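Local coordinates for putative yopH targeting protein (Yersinia pestis, PDB 4GF3) that probably serves as the type III secretion chaperone of YopH, binding this effector and helping to target it for export, at residues Ala50-Gly55 and Ser111-Ala116; Ala54-Gly59 and Asp86-Leu91. One frame throughout, in Å; residues are numbered along the deposited sequence.

Contact 1: Ala50-Gly55 and Ser111-Ala116; sequences AFMRAG and SLVDKA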
loop_
_atom_site.group_PDB
_atom_site.type_symbol
_atom_site.label_atom_id
_atom_site.label_comp_id
_atom_site.label_asym_id
_atom_site.label_seq_id
_atom_site.Cartn_x
_atom_site.Cartn_y
_atom_site.Cartn_z
ATOM N N ALA A 50 0.087 0.177 -4.231
ATOM C CA ALA A 50 0.395 0.096 -2.835
ATOM C C ALA A 50 -0.441 -1.044 -2.282
ATOM O O ALA A 50 -1.650 -1.200 -2.596
ATOM C CB ALA A 50 0.056 1.390 -2.139
ATOM N N PHE A 51 0.201 -1.927 -1.560
ATOM C CA PHE A 51 -0.501 -3.161 -1.121
ATOM C C PHE A 51 0.091 -3.775 0.124
ATOM O O PHE A 51 1.290 -3.563 0.433
ATOM C CB PHE A 51 -0.595 -4.210 -2.270
ATOM C CG PHE A 51 0.702 -4.834 -2.652
ATOM C CD1 PHE A 51 1.115 -6.053 -2.068
ATOM C CD2 PHE A 51 1.526 -4.229 -3.579
ATOM C CE1 PHE A 51 2.305 -6.628 -2.417
ATOM C CE2 PHE A 51 2.700 -4.842 -3.966
ATOM C CZ PHE A 51 3.087 -6.041 -3.389
ATOM N N MET A 52 -0.733 -4.557 0.821
ATOM C CA MET A 52 -0.324 -5.233 2.052
ATOM C C MET A 52 -1.061 -6.571 2.209
ATOM O O MET A 52 -2.240 -6.734 1.774
ATOM C CB MET A 52 -0.532 -4.331 3.269
ATOM C CG MET A 52 -1.944 -4.006 3.647
ATOM S SD MET A 52 -1.980 -3.147 5.215
ATOM C CE MET A 52 -1.684 -4.448 6.406
ATOM N N ARG A 53 -0.377 -7.521 2.827
ATOM C CA ARG A 53 -1.021 -8.742 3.289
ATOM C C ARG A 53 -1.565 -8.466 4.683
ATOM O O ARG A 53 -0.853 -8.009 5.593
ATOM C CB ARG A 53 -0.063 -9.940 3.290
ATOM C CG ARG A 53 -0.685 -11.318 3.669
ATOM C CD ARG A 53 0.239 -12.454 3.210
ATOM N NE ARG A 53 -0.187 -13.833 3.551
ATOM C CZ ARG A 53 0.137 -14.468 4.676
ATOM N NH1 ARG A 53 0.837 -13.839 5.619
ATOM N NH2 ARG A 53 -0.266 -15.731 4.894
ATOM N N ALA A 54 -2.840 -8.755 4.854
ATOM C CA ALA A 54 -3.464 -8.677 6.144
ATOM C C ALA A 54 -3.761 -10.106 6.699
ATOM O O ALA A 54 -3.124 -11.111 6.271
ATOM C CB ALA A 54 -4.709 -7.808 6.027
ATOM N N GLY A 55 -4.758 -10.217 7.579
ATOM C CA GLY A 55 -5.034 -11.479 8.303
ATOM C C GLY A 55 -5.894 -12.451 7.528
ATOM O O GLY A 55 -6.387 -12.147 6.421
ATOM N N SER A 111 -5.377 4.082 5.009
ATOM C CA SER A 111 -6.625 3.333 4.700
ATOM C C SER A 111 -6.380 1.828 4.607
ATOM O O SER A 111 -7.203 1.012 5.056
ATOM C CB SER A 111 -7.237 3.837 3.406
ATOM O OG SER A 111 -7.727 5.154 3.606
ATOM N N LEU A 112 -5.235 1.481 4.042
ATOM C CA LEU A 112 -4.823 0.073 3.955
ATOM C C LEU A 112 -4.736 -0.506 5.352
ATOM O O LEU A 112 -5.335 -1.560 5.661
ATOM C CB LEU A 112 -3.454 -0.037 3.248
ATOM C CG LEU A 112 -3.417 0.115 1.744
ATOM C CD1 LEU A 112 -2.020 0.192 1.135
ATOM C CD2 LEU A 112 -4.201 -0.985 1.038
ATOM N N VAL A 113 -3.995 0.215 6.220
ATOM C CA VAL A 113 -3.805 -0.196 7.608
ATOM C C VAL A 113 -5.136 -0.276 8.331
ATOM O O VAL A 113 -5.408 -1.233 9.062
ATOM C CB VAL A 113 -2.787 0.745 8.331
ATOM C CG1 VAL A 113 -2.824 0.536 9.835
ATOM C CG2 VAL A 113 -1.389 0.480 7.756
ATOM N N ASP A 114 -5.990 0.714 8.129
ATOM C CA ASP A 114 -7.301 0.695 8.798
ATOM C C ASP A 114 -8.182 -0.498 8.363
ATOM O O ASP A 114 -8.909 -1.076 9.171
ATOM C CB ASP A 114 -8.064 2.013 8.526
ATOM C CG ASP A 114 -7.587 3.204 9.398
ATOM O OD1 ASP A 114 -7.057 3.026 10.509
ATOM O OD2 ASP A 114 -7.804 4.351 8.959
ATOM N N LYS A 115 -8.123 -0.845 7.092
ATOM C CA LYS A 115 -8.886 -1.977 6.517
ATOM C C LYS A 115 -8.403 -3.270 7.118
ATOM O O LYS A 115 -9.230 -4.078 7.550
ATOM C CB LYS A 115 -8.777 -2.028 4.999
ATOM C CG LYS A 115 -9.774 -2.957 4.259
ATOM C CD LYS A 115 -11.247 -2.699 4.551
ATOM C CE LYS A 115 -12.163 -3.555 3.697
ATOM N NZ LYS A 115 -13.616 -3.244 3.865
ATOM N N ALA A 116 -7.081 -3.405 7.223
ATOM C CA ALA A 116 -6.473 -4.550 7.849
ATOM C C ALA A 116 -6.948 -4.765 9.299
ATOM O O ALA A 116 -7.373 -5.849 9.680
ATOM C CB ALA A 116 -4.985 -4.412 7.745
HETATM O O HOH W 1 -6.482 -8.368 9.021
#
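The phenyl ring of F51, the one aromatic ring in this pair of segments, hangs on the face of the sheet turned from the helix. It meets the ring of H39 with the planes about 30° apart and touches W92, and an apolar side chain of another protein's chain packs on it too. What faces helix 102-118 is the other side of strand 47-56, with A50, M52 and A54 pointing at it. M52 carries the middle. Its CG takes the crowded place between backbone N and carbonyl carbon (chi1 68°), and a bend at chi3 lays the thioether along the helix. SD of M52 thus comes to 4.0 Å from CB of L112, while CE of M52 ends tip to tip with CB of A116 at 3.6 Å. This is the helix-on-sheet layer of the CesT-family chaperone fold, strand and helix running nearly parallel with 17° between their short axes, 9.0 Å apart. At one end CD1 of L112 reaches the strand 4.1 Å from CB of A50. At the other the layers close in as two small side chains meet, CB of A54 lying 3.8 Å from CB of A116. No direct hydrogen bond crosses; instead a water takes the N-H of G55 (2.9 Å from N) and donates to O of A116 (2.8 Å).

Contact 2: Ala54-Gly59 and Asp86-Leu91; sequences AGILTG and DDHWLL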
loop_
_atom_site.group_PDB
_atom_site.type_symbol
_atom_site.label_atom_id
_atom_site.label_comp_id
_atom_site.label_asym_id
_atom_site.label_seq_id
_atom_site.Cartn_x
_atom_site.Cartn_y
_atom_site.Cartn_z
ATOM N N ALA A 54 -2.840 -8.755 4.854
ATOM C CA ALA A 54 -3.464 -8.677 6.144
ATOM C C ALA A 54 -3.761 -10.106 6.699
ATOM O O ALA A 54 -3.124 -11.111 6.271
ATOM C CB ALA A 54 -4.709 -7.808 6.027
ATOM N N GLY A 55 -4.758 -10.217 7.579
ATOM C CA GLY A 55 -5.034 -11.479 8.303
ATOM C C GLY A 55 -5.894 -12.451 7.528
ATOM O O GLY A 55 -6.387 -12.147 6.421
ATOM N N ILE A 56 -6.025 -13.643 8.070
ATOM C CA ILE A 56 -6.831 -14.693 7.458
ATOM C C ILE A 56 -8.319 -14.296 7.425
ATOM O O ILE A 56 -8.803 -13.603 8.321
ATOM C CB ILE A 56 -6.618 -16.052 8.157
ATOM C CG1 ILE A 56 -7.192 -17.155 7.269
ATOM C CG2 ILE A 56 -7.236 -16.070 9.558
ATOM C CD1 ILE A 56 -6.775 -18.552 7.616
ATOM N N LEU A 57 -9.063 -14.728 6.399
ATOM C CA LEU A 57 -10.480 -14.414 6.393
ATOM C C LEU A 57 -11.191 -14.980 7.586
ATOM O O LEU A 57 -10.945 -16.107 7.986
ATOM C CB LEU A 57 -11.177 -14.844 5.100
ATOM C CG LEU A 57 -11.559 -16.277 4.879
ATOM C CD1 LEU A 57 -12.959 -16.591 5.412
ATOM C CD2 LEU A 57 -11.475 -16.589 3.398
ATOM N N THR A 58 -12.124 -14.221 8.135
ATOM C CA THR A 58 -12.825 -14.625 9.363
ATOM C C THR A 58 -14.030 -15.519 9.066
ATOM O O THR A 58 -14.390 -16.355 9.862
ATOM C CB THR A 58 -13.357 -13.398 10.120
ATOM O OG1 THR A 58 -14.397 -12.776 9.335
ATOM C CG2 THR A 58 -12.248 -12.408 10.389
ATOM N N GLY A 59 -14.676 -15.319 7.920
ATOM C CA GLY A 59 -15.856 -16.110 7.608
ATOM C C GLY A 59 -16.507 -15.681 6.316
ATOM O O GLY A 59 -16.100 -14.695 5.728
ATOM N N ASP A 86 -3.897 -18.738 0.741
ATOM C CA ASP A 86 -4.099 -19.185 2.086
ATOM C C ASP A 86 -5.240 -18.464 2.823
ATOM O O ASP A 86 -5.363 -18.544 4.031
ATOM C CB ASP A 86 -2.763 -19.098 2.775
ATOM C CG ASP A 86 -1.770 -20.131 2.176
ATOM O OD1 ASP A 86 -2.224 -21.284 1.902
ATOM O OD2 ASP A 86 -0.579 -19.773 1.957
ATOM N N ASP A 87 -6.088 -17.819 2.047
ATOM C CA ASP A 87 -7.281 -17.170 2.546
ATOM C C ASP A 87 -6.903 -15.911 3.385
ATOM O O ASP A 87 -7.735 -15.436 4.162
ATOM C CB ASP A 87 -8.157 -18.137 3.360
ATOM C CG ASP A 87 -8.675 -19.330 2.525
ATOM O OD1 ASP A 87 -8.554 -19.312 1.274
ATOM O OD2 ASP A 87 -9.238 -20.256 3.111
ATOM N N HIS A 88 -5.676 -15.418 3.235
ATOM C CA HIS A 88 -5.354 -14.072 3.743
ATOM C C HIS A 88 -5.791 -13.016 2.783
ATOM O O HIS A 88 -5.622 -13.106 1.547
ATOM C CB HIS A 88 -3.883 -13.850 4.054
ATOM C CG HIS A 88 -3.430 -14.548 5.291
ATOM N ND1 HIS A 88 -2.734 -13.920 6.303
ATOM C CD2 HIS A 88 -3.594 -15.827 5.677
ATOM C CE1 HIS A 88 -2.453 -14.801 7.244
ATOM N NE2 HIS A 88 -2.990 -15.964 6.901
ATOM N N TRP A 89 -6.294 -11.957 3.381
ATOM C CA TRP A 89 -6.640 -10.775 2.644
ATOM C C TRP A 89 -5.388 -10.098 2.116
ATOM O O TRP A 89 -4.381 -9.958 2.825
ATOM C CB TRP A 89 -7.413 -9.809 3.515
ATOM C CG TRP A 89 -8.789 -10.308 3.825
ATOM C CD1 TRP A 89 -9.307 -10.706 5.047
ATOM C CD2 TRP A 89 -9.857 -10.403 2.889
ATOM N NE1 TRP A 89 -10.628 -11.035 4.909
ATOM C CE2 TRP A 89 -10.993 -10.852 3.598
ATOM C CE3 TRP A 89 -9.964 -10.122 1.538
ATOM C CZ2 TRP A 89 -12.229 -11.072 2.966
ATOM C CZ3 TRP A 89 -11.201 -10.359 0.905
ATOM C CH2 TRP A 89 -12.306 -10.796 1.637
ATOM N N LEU A 90 -5.481 -9.687 0.870
ATOM C CA LEU A 90 -4.454 -8.881 0.232
ATOM C C LEU A 90 -5.149 -7.586 -0.189
ATOM O O LEU A 90 -6.000 -7.588 -1.096
ATOM C CB LEU A 90 -3.904 -9.607 -0.988
ATOM C CG LEU A 90 -2.543 -9.120 -1.545
ATOM C CD1 LEU A 90 -2.005 -10.165 -2.502
ATOM C CD2 LEU A 90 -2.614 -7.758 -2.223
ATOM N N LEU A 91 -4.749 -6.487 0.452
ATOM C CA LEU A 91 -5.411 -5.185 0.345
ATOM C C LEU A 91 -4.556 -4.315 -0.556
ATOM O O LEU A 91 -3.291 -4.308 -0.450
ATOM C CB LEU A 91 -5.557 -4.566 1.715
ATOM C CG LEU A 91 -6.203 -5.406 2.817
ATOM C CD1 LEU A 91 -6.251 -4.586 4.092
ATOM C CD2 LEU A 91 -7.553 -5.891 2.351
#
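The tight part is the paired backbone and the buried flank beside it. N of A54 donates to O of W89 at 2.8 Å, in the carbonyl plane, and N of W89 answers with a nearly straight bond to O of G55, 3.0 Å long, though it comes from above the carbonyl plane. A54 and G55 therefore both sit opposite W89, a beta bulge in the antiparallel pairing of strands 47-56 and 88-96 of the CesT-type sheet. Beyond it, I56 and H88 form a non-hydrogen-bonded pair, and N of L57 closes the frame on O of D87 at 2.7 Å, almost along the C=O axis. H88 adds a side-chain bond: with its CG beside the backbone N (chi1 -73°), ND1 donates to O of A54 at 2.8 Å, 21° out of the ring plane. That bond helps hold the imidazole against the backbone of 54-56, with N of I56 over the ring centre and CB of I56 making a CH-pi contact 4.2 Å from the H88 centroid. On the buried flank CB of A54 lies 4.1 Å from CD1 of L91, and the indole of W89 runs obliquely past L57, whose CA is 3.7 Å from NE1; that NE1 is hydrogen-bonded to OE1 of Q62 on helix 60-68. The side toward solvent is looser. CD2 of L57 rests alongside CB of D87 at 3.7 Å, the two side chains pointing the same way, while the exposed I56 trails its CD1 past O of D86 and the D86 carboxylate leads away.

After helix 4-15 and strands 28-32 and 36-42 the chain reaches strand 47-56, from which both contacts start, sharing A54 and G55. Contact 2 closes the shorter loop: the chain leaves through helix 60-68 and strand 80-83, then returns as strand 88-96 to lie beside its starting strand. Contact 1 closes the longer one, since the same chain goes on past strand 88-96 into helix 102-118, which turns back over the sheet. The return of 86-91 thus falls within the span from 50-55 to 111-116. Contact 2 is in-sheet pairing and contact 1 sheet-to-helix packing; L91 joins them, its N probably hydrogen-bonded to M52 O and its CD1 against A116.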